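Local coordinates for protein 3-keto-5-aminohexanoate cleavage enzyme (Ralstonia eutropha, PDB 3C6C) that probably cleaves 3-keto-5-aminohexanoate or a related beta-keto acid in a metal-dependent TIM barrel, probably with zinc, though nickel occupies the site in this crystal, at residues T27-G32 and G267-L272; A65-R70 and V82-V87; L100-G105 and V133-D138. One frame throughout, in Å; residues are numbered along the deposited sequence.

Contact 1 of 3, residues T27-G32 and G267-L272. With NI (nickel (II) ion), chain B.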
loop_
_atom_site.group_PDB
_atom_site.type_symbol
_atom_site.label_atom_id
_atom_site.label_comp_id
_atom_site.label_asym_id
_atom_site.label_seq_id
_atom_site.Cartn_x
_atom_site.Cartn_y
_atom_site.Cartn_z
ATOM N N THR A 27 -4.773 7.587 -25.448
ATOM C CA THR A 27 -3.850 8.411 -26.233
ATOM C C THR A 27 -2.848 7.516 -26.953
ATOM O O THR A 27 -2.275 6.582 -26.383
ATOM C CB THR A 27 -3.096 9.421 -25.363
ATOM O OG1 THR A 27 -4.030 10.262 -24.725
ATOM C CG2 THR A 27 -2.103 10.288 -26.204
ATOM N N CYS A 28 -2.688 7.792 -28.234
ATOM C CA CYS A 28 -1.630 7.170 -29.030
ATOM C C CYS A 28 -0.526 8.149 -29.338
ATOM O O CYS A 28 -0.754 9.176 -29.992
ATOM C CB CYS A 28 -2.156 6.572 -30.312
ATOM S SG CYS A 28 -0.968 5.521 -31.176
ATOM N N ALA A 29 0.636 7.831 -28.776
ATOM C CA ALA A 29 1.880 8.590 -28.930
ATOM C C ALA A 29 2.584 8.017 -30.144
ATOM O O ALA A 29 3.226 6.989 -30.077
ATOM C CB ALA A 29 2.763 8.477 -27.669
ATOM N N VAL A 30 2.410 8.694 -31.279
ATOM C CA VAL A 30 2.635 8.065 -32.584
ATOM C C VAL A 30 4.103 7.932 -33.034
ATOM O O VAL A 30 4.410 7.068 -33.872
ATOM C CB VAL A 30 1.798 8.712 -33.718
ATOM C CG1 VAL A 30 0.293 8.458 -33.482
ATOM C CG2 VAL A 30 2.123 10.197 -33.857
ATOM N N THR A 31 5.020 8.756 -32.507
ATOM C CA THR A 31 6.415 8.648 -32.999
ATOM C C THR A 31 7.504 9.017 -31.982
ATOM O O THR A 31 8.535 8.376 -31.904
ATOM C CB THR A 31 6.599 9.431 -34.350
ATOM O OG1 THR A 31 7.847 9.048 -34.941
ATOM C CG2 THR A 31 6.526 10.971 -34.181
ATOM N N GLY A 32 7.286 10.106 -31.261
ATOM C CA GLY A 32 8.242 10.572 -30.300
ATOM C C GLY A 32 9.503 11.108 -30.937
ATOM O O GLY A 32 9.554 11.379 -32.121
ATOM N N GLY A 267 1.599 3.442 -28.168
ATOM C CA GLY A 267 2.229 4.049 -29.341
ATOM C C GLY A 267 3.699 3.779 -29.535
ATOM O O GLY A 267 4.406 3.414 -28.619
ATOM N N LEU A 268 4.144 4.045 -30.763
ATOM C CA LEU A 268 5.529 3.803 -31.168
ATOM C C LEU A 268 6.538 4.730 -30.472
ATOM O O LEU A 268 7.737 4.450 -30.470
ATOM C CB LEU A 268 5.673 3.891 -32.695
ATOM C CG LEU A 268 4.916 2.845 -33.506
ATOM C CD1 LEU A 268 5.113 3.131 -35.000
ATOM C CD2 LEU A 268 5.393 1.450 -33.127
ATOM N N GLU A 269 6.037 5.831 -29.901
ATOM C CA GLU A 269 6.873 6.718 -29.095
ATOM C C GLU A 269 7.478 5.945 -27.921
ATOM O O GLU A 269 8.607 6.198 -27.487
ATOM C CB GLU A 269 6.078 7.933 -28.577
ATOM C CG GLU A 269 6.851 8.769 -27.580
ATOM C CD GLU A 269 6.267 10.164 -27.405
ATOM O OE1 GLU A 269 5.443 10.605 -28.233
ATOM O OE2 GLU A 269 6.636 10.818 -26.421
ATOM N N ASP A 270 6.719 4.973 -27.428
ATOM C CA ASP A 270 7.012 4.284 -26.161
ATOM C C ASP A 270 7.479 2.831 -26.305
ATOM O O ASP A 270 8.090 2.286 -25.402
ATOM C CB ASP A 270 5.786 4.278 -25.244
ATOM C CG ASP A 270 5.278 5.652 -24.924
ATOM O OD1 ASP A 270 6.100 6.607 -24.863
ATOM O OD2 ASP A 270 4.037 5.779 -24.720
ATOM N N ASN A 271 7.160 2.235 -27.442
ATOM C CA ASN A 271 7.402 0.829 -27.703
ATOM C C ASN A 271 7.285 0.532 -29.175
ATOM O O ASN A 271 6.276 0.855 -29.780
ATOM C CB ASN A 271 6.357 -0.017 -26.956
ATOM C CG ASN A 271 6.363 -1.465 -27.401
ATOM O OD1 ASN A 271 7.427 -2.091 -27.509
ATOM N ND2 ASN A 271 5.192 -2.000 -27.642
ATOM N N LEU A 272 8.319 -0.089 -29.748
ATOM C CA LEU A 272 8.300 -0.430 -31.174
ATOM C C LEU A 272 7.683 -1.789 -31.536
ATOM O O LEU A 272 7.425 -2.073 -32.711
ATOM C CB LEU A 272 9.727 -0.382 -31.735
ATOM C CG LEU A 272 10.469 0.960 -31.666
ATOM C CD1 LEU A 272 11.800 0.811 -32.437
ATOM C CD2 LEU A 272 9.667 2.120 -32.224
HETATM NI NI NI B . 6.159 12.897 -25.896
HETATM O O HOH W 1 10.401 8.105 -29.201
HETATM O O HOH W 2 4.566 11.101 -30.755
HETATM O O HOH W 3 8.183 12.585 -25.126
HETATM O O HOH W 4 6.298 14.732 -24.882
HETATM O O HOH W 5 5.564 12.271 -23.661
#
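Ala29, at the end of strand 23-29, turns its carbonyl into the loop after strand 264-266, where Ala29 O accepts the backbone N-H of Glu269 (N to O 3.0 Å, angle at the hydrogen 165°). Gly267 brings its CA to 3.2 Å from Ala29 O in a CA-H...O contact, with no side chain between the two backbones. Leu268 N is near this oxygen too but badly angled, and it bonds instead to OD1 of Asn282. The side chain that carries the contact is Glu269. With CG anti to the backbone N (chi1 172°) and the chain extended beyond it, the residue runs alongside strand and loop: its CB rests on Ala29 CB at 3.5 Å, and farther out Glu269 CG lies against Gly32 CA at the same separation. The carboxylate then splits its duties. Glu269 OE2 binds the nickel ion at 2.2 Å. The other oxygen, Glu269 OE1, accepts a hydrogen bond from water 2 at 2.7 Å. This water in turn takes the N-H of Gly32, with water 2 to Gly32 N 2.9 Å, so the backbone of Gly32, through this water, probably helps to fix the carboxylate's rotation. His66, His68 and three waters complete the nickel site. Leu268, one residue earlier, lays its CB against Val30 O at 3.6 Å. Asp270 forms a salt bridge with Arg265, which also has a long, weak ion pair with Glu269 OE1. Strand 23-29 runs parallel between strands 64-70 and 264-266 and bonds to both through its backbone; helix 282-295 packs against Cys28 and Leu268, and helix 47-60 against Val30 and Thr31.

Contact 2 of 3, residues A65-R70 and V82-V87. With NI (nickel (II) ion), chain B.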
loop_
_atom_site.group_PDB
_atom_site.type_symbol
_atom_site.label_atom_id
_atom_site.label_comp_id
_atom_site.label_asym_id
_atom_site.label_seq_id
_atom_site.Cartn_x
_atom_site.Cartn_y
_atom_site.Cartn_z
ATOM N N ALA A 65 -4.273 11.849 -30.011
ATOM C CA ALA A 65 -2.948 11.627 -30.630
ATOM C C ALA A 65 -1.921 12.569 -30.012
ATOM O O ALA A 65 -2.102 13.794 -30.040
ATOM C CB ALA A 65 -2.990 11.832 -32.161
ATOM N N HIS A 66 -0.873 11.974 -29.469
ATOM C CA HIS A 66 0.285 12.713 -28.948
ATOM C C HIS A 66 1.374 12.746 -30.015
ATOM O O HIS A 66 1.854 11.724 -30.500
ATOM C CB HIS A 66 0.781 12.123 -27.629
ATOM C CG HIS A 66 2.004 12.792 -27.085
ATOM N ND1 HIS A 66 1.983 14.043 -26.497
ATOM C CD2 HIS A 66 3.304 12.412 -27.106
ATOM C CE1 HIS A 66 3.212 14.365 -26.115
ATOM N NE2 HIS A 66 4.030 13.388 -26.472
ATOM N N ILE A 67 1.728 13.972 -30.385
ATOM C CA ILE A 67 2.520 14.275 -31.573
ATOM C C ILE A 67 3.849 14.980 -31.272
ATOM O O ILE A 67 3.918 15.961 -30.515
ATOM C CB ILE A 67 1.679 15.197 -32.511
ATOM C CG1 ILE A 67 0.464 14.450 -33.056
ATOM C CG2 ILE A 67 2.538 15.817 -33.633
ATOM C CD1 ILE A 67 -0.647 15.424 -33.503
ATOM N N HIS A 68 4.884 14.376 -31.824
ATOM C CA HIS A 68 6.209 14.982 -32.000
ATOM C C HIS A 68 6.432 15.088 -33.496
ATOM O O HIS A 68 5.753 14.455 -34.298
ATOM C CB HIS A 68 7.341 14.089 -31.482
ATOM C CG HIS A 68 7.447 13.998 -29.993
ATOM N ND1 HIS A 68 8.559 14.423 -29.300
ATOM C CD2 HIS A 68 6.606 13.473 -29.076
ATOM C CE1 HIS A 68 8.378 14.203 -28.012
ATOM N NE2 HIS A 68 7.199 13.629 -27.848
ATOM N N VAL A 69 7.423 15.878 -33.853
ATOM C CA VAL A 69 7.920 15.931 -35.234
ATOM C C VAL A 69 9.384 15.538 -35.253
ATOM O O VAL A 69 10.073 15.594 -34.229
ATOM C CB VAL A 69 7.721 17.338 -35.903
ATOM C CG1 VAL A 69 6.226 17.602 -36.063
ATOM C CG2 VAL A 69 8.438 18.451 -35.138
ATOM N N ARG A 70 9.815 15.059 -36.416
ATOM C CA ARG A 70 11.176 14.605 -36.634
ATOM C C ARG A 70 11.785 15.330 -37.826
ATOM O O ARG A 70 11.080 15.792 -38.737
ATOM C CB ARG A 70 11.189 13.085 -36.886
ATOM C CG ARG A 70 10.894 12.236 -35.658
ATOM C CD ARG A 70 10.864 10.729 -35.997
ATOM N NE ARG A 70 10.578 9.947 -34.798
ATOM C CZ ARG A 70 11.494 9.452 -33.973
ATOM N NH1 ARG A 70 12.796 9.663 -34.194
ATOM N NH2 ARG A 70 11.119 8.764 -32.902
ATOM N N VAL A 82 7.104 24.689 -38.257
ATOM C CA VAL A 82 6.584 24.488 -39.613
ATOM C C VAL A 82 6.125 23.046 -39.804
ATOM O O VAL A 82 5.084 22.763 -40.416
ATOM C CB VAL A 82 7.624 24.843 -40.711
ATOM C CG1 VAL A 82 7.101 24.460 -42.103
ATOM C CG2 VAL A 82 7.958 26.338 -40.650
ATOM N N LEU A 83 6.891 22.147 -39.211
ATOM C CA LEU A 83 6.603 20.718 -39.301
ATOM C C LEU A 83 5.369 20.385 -38.476
ATOM O O LEU A 83 4.489 19.615 -38.905
ATOM C CB LEU A 83 7.795 19.881 -38.845
ATOM C CG LEU A 83 9.067 20.052 -39.692
ATOM C CD1 LEU A 83 10.131 19.096 -39.119
ATOM C CD2 LEU A 83 8.765 19.794 -41.193
ATOM N N PHE A 84 5.284 20.987 -37.297
ATOM C CA PHE A 84 4.115 20.786 -36.414
ATOM C C PHE A 84 2.841 21.234 -37.156
ATOM O O PHE A 84 1.825 20.555 -37.145
ATOM C CB PHE A 84 4.216 21.550 -35.085
ATOM C CG PHE A 84 5.013 20.844 -34.006
ATOM C CD1 PHE A 84 4.503 19.730 -33.340
ATOM C CD2 PHE A 84 6.259 21.308 -33.652
ATOM C CE1 PHE A 84 5.223 19.100 -32.337
ATOM C CE2 PHE A 84 6.988 20.687 -32.627
ATOM C CZ PHE A 84 6.456 19.569 -31.985
ATOM N N LYS A 85 2.933 22.401 -37.792
ATOM C CA LYS A 85 1.780 22.980 -38.508
ATOM C C LYS A 85 1.316 22.072 -39.642
ATOM O O LYS A 85 0.123 21.882 -39.873
ATOM C CB LYS A 85 2.084 24.406 -39.000
ATOM C CG LYS A 85 0.932 25.070 -39.763
ATOM C CD LYS A 85 -0.239 25.373 -38.861
ATOM C CE LYS A 85 -1.084 26.550 -39.386
ATOM N NZ LYS A 85 -1.644 26.351 -40.746
ATOM N N GLU A 86 2.266 21.476 -40.337
ATOM C CA GLU A 86 1.938 20.575 -41.450
ATOM C C GLU A 86 1.205 19.343 -40.910
ATOM O O GLU A 86 0.212 18.888 -41.479
ATOM C CB GLU A 86 3.182 20.138 -42.242
ATOM C CG GLU A 86 2.807 19.250 -43.431
ATOM C CD GLU A 86 3.966 18.757 -44.245
ATOM O OE1 GLU A 86 5.070 19.337 -44.138
ATOM O OE2 GLU A 86 3.760 17.756 -44.977
ATOM N N VAL A 87 1.682 18.829 -39.778
ATOM C CA VAL A 87 1.050 17.626 -39.205
ATOM C C VAL A 87 -0.402 17.938 -38.841
ATOM O O VAL A 87 -1.315 17.209 -39.208
ATOM C CB VAL A 87 1.781 17.041 -37.963
ATOM C CG1 VAL A 87 0.884 15.963 -37.268
ATOM C CG2 VAL A 87 3.161 16.435 -38.374
HETATM NI NI NI B . 6.159 12.897 -25.896
HETATM O O HOH W 3 8.183 12.585 -25.126
HETATM O O HOH W 4 6.298 14.732 -24.882
HETATM O O HOH W 5 5.564 12.271 -23.661
#
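This is an apolar strand-to-helix contact: Ile67 and Val69 of strand 64-70 lie against Leu83, Phe84 and Val87 of helix 81-92, the helix that follows it on the outside of the barrel. Val69 does most of the work. Its CG2, set between the backbone N and the carbonyl carbon by a chi1 of -66°, reaches over one face of the Phe84 ring, in a CH-pi contact with CG2 3.9 Å from the ring centroid and 19° off the normal. Val69 CG1 takes another direction, lying against the helix backbone at Leu83 C and meeting Val87 CG2 at 4.0 Å. Ile67 O comes to the edge of the Phe84 ring, in its plane, 3.9 Å from CE1. A turn farther along the helix, Ile67 and Val87 slide past each other, Ile67 CG2 touching Val87 CG1. At the other end of the strand Leu83 CD1 approaches Arg70 O to 3.5 Å. The alternation of the strand puts the neighbouring histidines on its other side: His66 NE2 binds the nickel ion at 2.3 Å, and His68 NE2 does so at an equal distance. The His68 ring is also held at ND1, which is hydrogen-bonded to Asn33 OD1. Strand 64-70, helix 81-92 and the parallel neighbouring strand 99-103 form the beta-alpha-beta crossover of a TIM barrel, one side of the strand packed on its helix and the other giving metal ligands near the strand's C-terminal end, where such barrels keep their active sites.

Contact 3 of 3, residues L100-G105 and V133-D138; sequences LNLTCG and VKHLED
A chi1 of 67° places His135 CG between its backbone N and carbonyl carbon and swings the imidazole off helix 134-139 toward Thr103, while Cys104 SG, anti to its own backbone N, comes in beside the same ring. His135 NE2 donates to Thr103 O, 2.8 Å away with an angle at the hydrogen of 154°. The donor lies in the carbonyl plane, though the oxygen sits slightly out of the plane of the imidazole. A buried side chain thus satisfies the main-chain oxygen of Thr103. Two further side chains touch the ring from the strand segment: Leu102 slides past it, its CD1 4.1 Å from His135 CD2, and Cys104 SG makes an oblique sulfur-aromatic approach, 3.8 Å from His135 CE1. Leu136, which holds CD2 over one face of the His135 ring, joins in from the helix: Leu136 CD2 packs on Leu102 CB, and Leu136 CD1 touches Cys104 SG at 3.7 Å. On the helix itself, Lys134 NZ forms a salt bridge with Asp138 OD2, approaching on its syn side. The axes of 100-103 and 134-138 approach to 9.7 Å and run nearly antiparallel, at 156°, as expected of a beta-alpha unit of the barrel. Strand 99-103 lies between the parallel strands 64-70 and 143-147; Phe84 of helix 81-92 meets the ring of His135, and helix 166-179 reaches Cys104 through Met172 and Phe176.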
loop_
_atom_site.group_PDB
_atom_site.type_symbol
_atom_site.label_atom_id
_atom_site.label_comp_id
_atom_site.label_asym_id
_atom_site.label_seq_id
_atom_site.Cartn_x
_atom_site.Cartn_y
_atom_site.Cartn_z
ATOM N N LEU A 100 -5.969 16.483 -30.445
ATOM C CA LEU A 100 -4.526 16.664 -30.631
ATOM C C LEU A 100 -3.828 17.130 -29.357
ATOM O O LEU A 100 -4.254 18.057 -28.685
ATOM C CB LEU A 100 -4.229 17.656 -31.756
ATOM C CG LEU A 100 -4.834 17.375 -33.117
ATOM C CD1 LEU A 100 -4.466 18.458 -34.118
ATOM C CD2 LEU A 100 -4.437 15.983 -33.571
ATOM N N ASN A 101 -2.748 16.422 -29.062
ATOM C CA ASN A 101 -1.849 16.686 -27.916
ATOM C C ASN A 101 -0.424 16.841 -28.458
ATOM O O ASN A 101 0.243 15.875 -28.849
ATOM C CB ASN A 101 -1.989 15.553 -26.876
ATOM C CG ASN A 101 -0.978 15.648 -25.713
ATOM O OD1 ASN A 101 -0.073 16.472 -25.715
ATOM N ND2 ASN A 101 -1.126 14.758 -24.724
ATOM N N LEU A 102 0.015 18.083 -28.553
ATOM C CA LEU A 102 1.360 18.355 -29.051
ATOM C C LEU A 102 2.365 18.373 -27.916
ATOM O O LEU A 102 2.125 18.926 -26.847
ATOM C CB LEU A 102 1.443 19.696 -29.797
ATOM C CG LEU A 102 0.584 19.872 -31.050
ATOM C CD1 LEU A 102 0.936 21.221 -31.739
ATOM C CD2 LEU A 102 0.604 18.654 -31.982
ATOM N N THR A 103 3.505 17.736 -28.167
ATOM C CA THR A 103 4.583 17.786 -27.200
ATOM C C THR A 103 5.027 19.238 -26.997
ATOM O O THR A 103 5.147 20.030 -27.939
ATOM C CB THR A 103 5.809 16.924 -27.597
ATOM O OG1 THR A 103 6.741 16.927 -26.502
ATOM C CG2 THR A 103 6.492 17.483 -28.870
ATOM N N CYS A 104 5.264 19.556 -25.737
ATOM C CA CYS A 104 5.914 20.807 -25.380
ATOM C C CYS A 104 6.984 20.553 -24.331
ATOM O O CYS A 104 7.265 21.413 -23.496
ATOM C CB CYS A 104 4.886 21.822 -24.902
ATOM S SG CYS A 104 5.443 23.531 -25.134
ATOM N N GLY A 105 7.529 19.339 -24.388
ATOM C CA GLY A 105 8.632 18.888 -23.520
ATOM C C GLY A 105 9.980 19.404 -23.993
ATOM O O GLY A 105 11.005 19.361 -23.306
ATOM N N VAL A 133 6.929 27.908 -26.978
ATOM C CA VAL A 133 5.472 27.821 -27.171
ATOM C C VAL A 133 5.065 28.248 -28.581
ATOM O O VAL A 133 3.877 28.290 -28.925
ATOM C CB VAL A 133 4.663 28.615 -26.092
ATOM C CG1 VAL A 133 4.967 28.099 -24.637
ATOM C CG2 VAL A 133 4.878 30.116 -26.233
ATOM N N LYS A 134 6.063 28.559 -29.401
ATOM C CA LYS A 134 5.790 29.084 -30.762
ATOM C C LYS A 134 4.857 28.148 -31.575
ATOM O O LYS A 134 3.876 28.565 -32.179
ATOM C CB LYS A 134 7.111 29.357 -31.507
ATOM C CG LYS A 134 6.958 29.693 -32.953
ATOM C CD LYS A 134 5.982 30.848 -33.165
ATOM C CE LYS A 134 5.970 31.328 -34.645
ATOM N NZ LYS A 134 6.382 30.266 -35.638
ATOM N N HIS A 135 5.163 26.861 -31.547
ATOM C CA HIS A 135 4.361 25.877 -32.296
ATOM C C HIS A 135 2.937 25.784 -31.775
ATOM O O HIS A 135 1.996 25.529 -32.524
ATOM C CB HIS A 135 5.039 24.505 -32.355
ATOM C CG HIS A 135 5.136 23.809 -31.039
ATOM N ND1 HIS A 135 5.844 24.319 -29.968
ATOM C CD2 HIS A 135 4.621 22.625 -30.622
ATOM C CE1 HIS A 135 5.755 23.478 -28.955
ATOM N NE2 HIS A 135 5.022 22.443 -29.326
ATOM N N LEU A 136 2.783 26.045 -30.491
ATOM C CA LEU A 136 1.470 25.962 -29.864
ATOM C C LEU A 136 0.600 27.141 -30.327
ATOM O O LEU A 136 -0.585 27.000 -30.580
ATOM C CB LEU A 136 1.576 25.941 -28.338
ATOM C CG LEU A 136 2.297 24.758 -27.693
ATOM C CD1 LEU A 136 2.120 24.889 -26.166
ATOM C CD2 LEU A 136 1.746 23.438 -28.247
ATOM N N GLU A 137 1.260 28.281 -30.458
ATOM C CA GLU A 137 0.621 29.522 -30.915
ATOM C C GLU A 137 0.106 29.306 -32.328
ATOM O O GLU A 137 -0.981 29.733 -32.678
ATOM C CB GLU A 137 1.601 30.678 -30.868
ATOM C CG GLU A 137 2.033 31.058 -29.466
ATOM C CD GLU A 137 3.126 32.126 -29.426
ATOM O OE1 GLU A 137 3.768 32.383 -30.451
ATOM O OE2 GLU A 137 3.347 32.684 -28.342
ATOM N N ASP A 138 0.892 28.596 -33.124
ATOM C CA ASP A 138 0.590 28.426 -34.556
ATOM C C ASP A 138 -0.494 27.366 -34.758
ATOM O O ASP A 138 -1.338 27.478 -35.651
ATOM C CB ASP A 138 1.816 27.953 -35.360
ATOM C CG ASP A 138 2.937 28.991 -35.483
ATOM O OD1 ASP A 138 2.757 30.209 -35.171
ATOM O OD2 ASP A 138 4.033 28.555 -35.921
#

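From the N terminus the chain lays down strand 23-29, whose end waits more than 230 residues for contact 1 to close on it from the loop at 267-272. Within that long span, contact 2 closes a short loop between strand 64-70 and helix 81-92, and contact 3 a somewhat longer one between strand 99-103 and helix 134-139. These two follow in series and do not cross. Strand 64-70 stands between the other two strands, bonded to Cys28 on one side and Asn101 on the other. Contact 1, which joins the end of the first strand to the loop after strand 264-266, supplies Glu269 to the nickel, and contact 2 supplies His66 and His68.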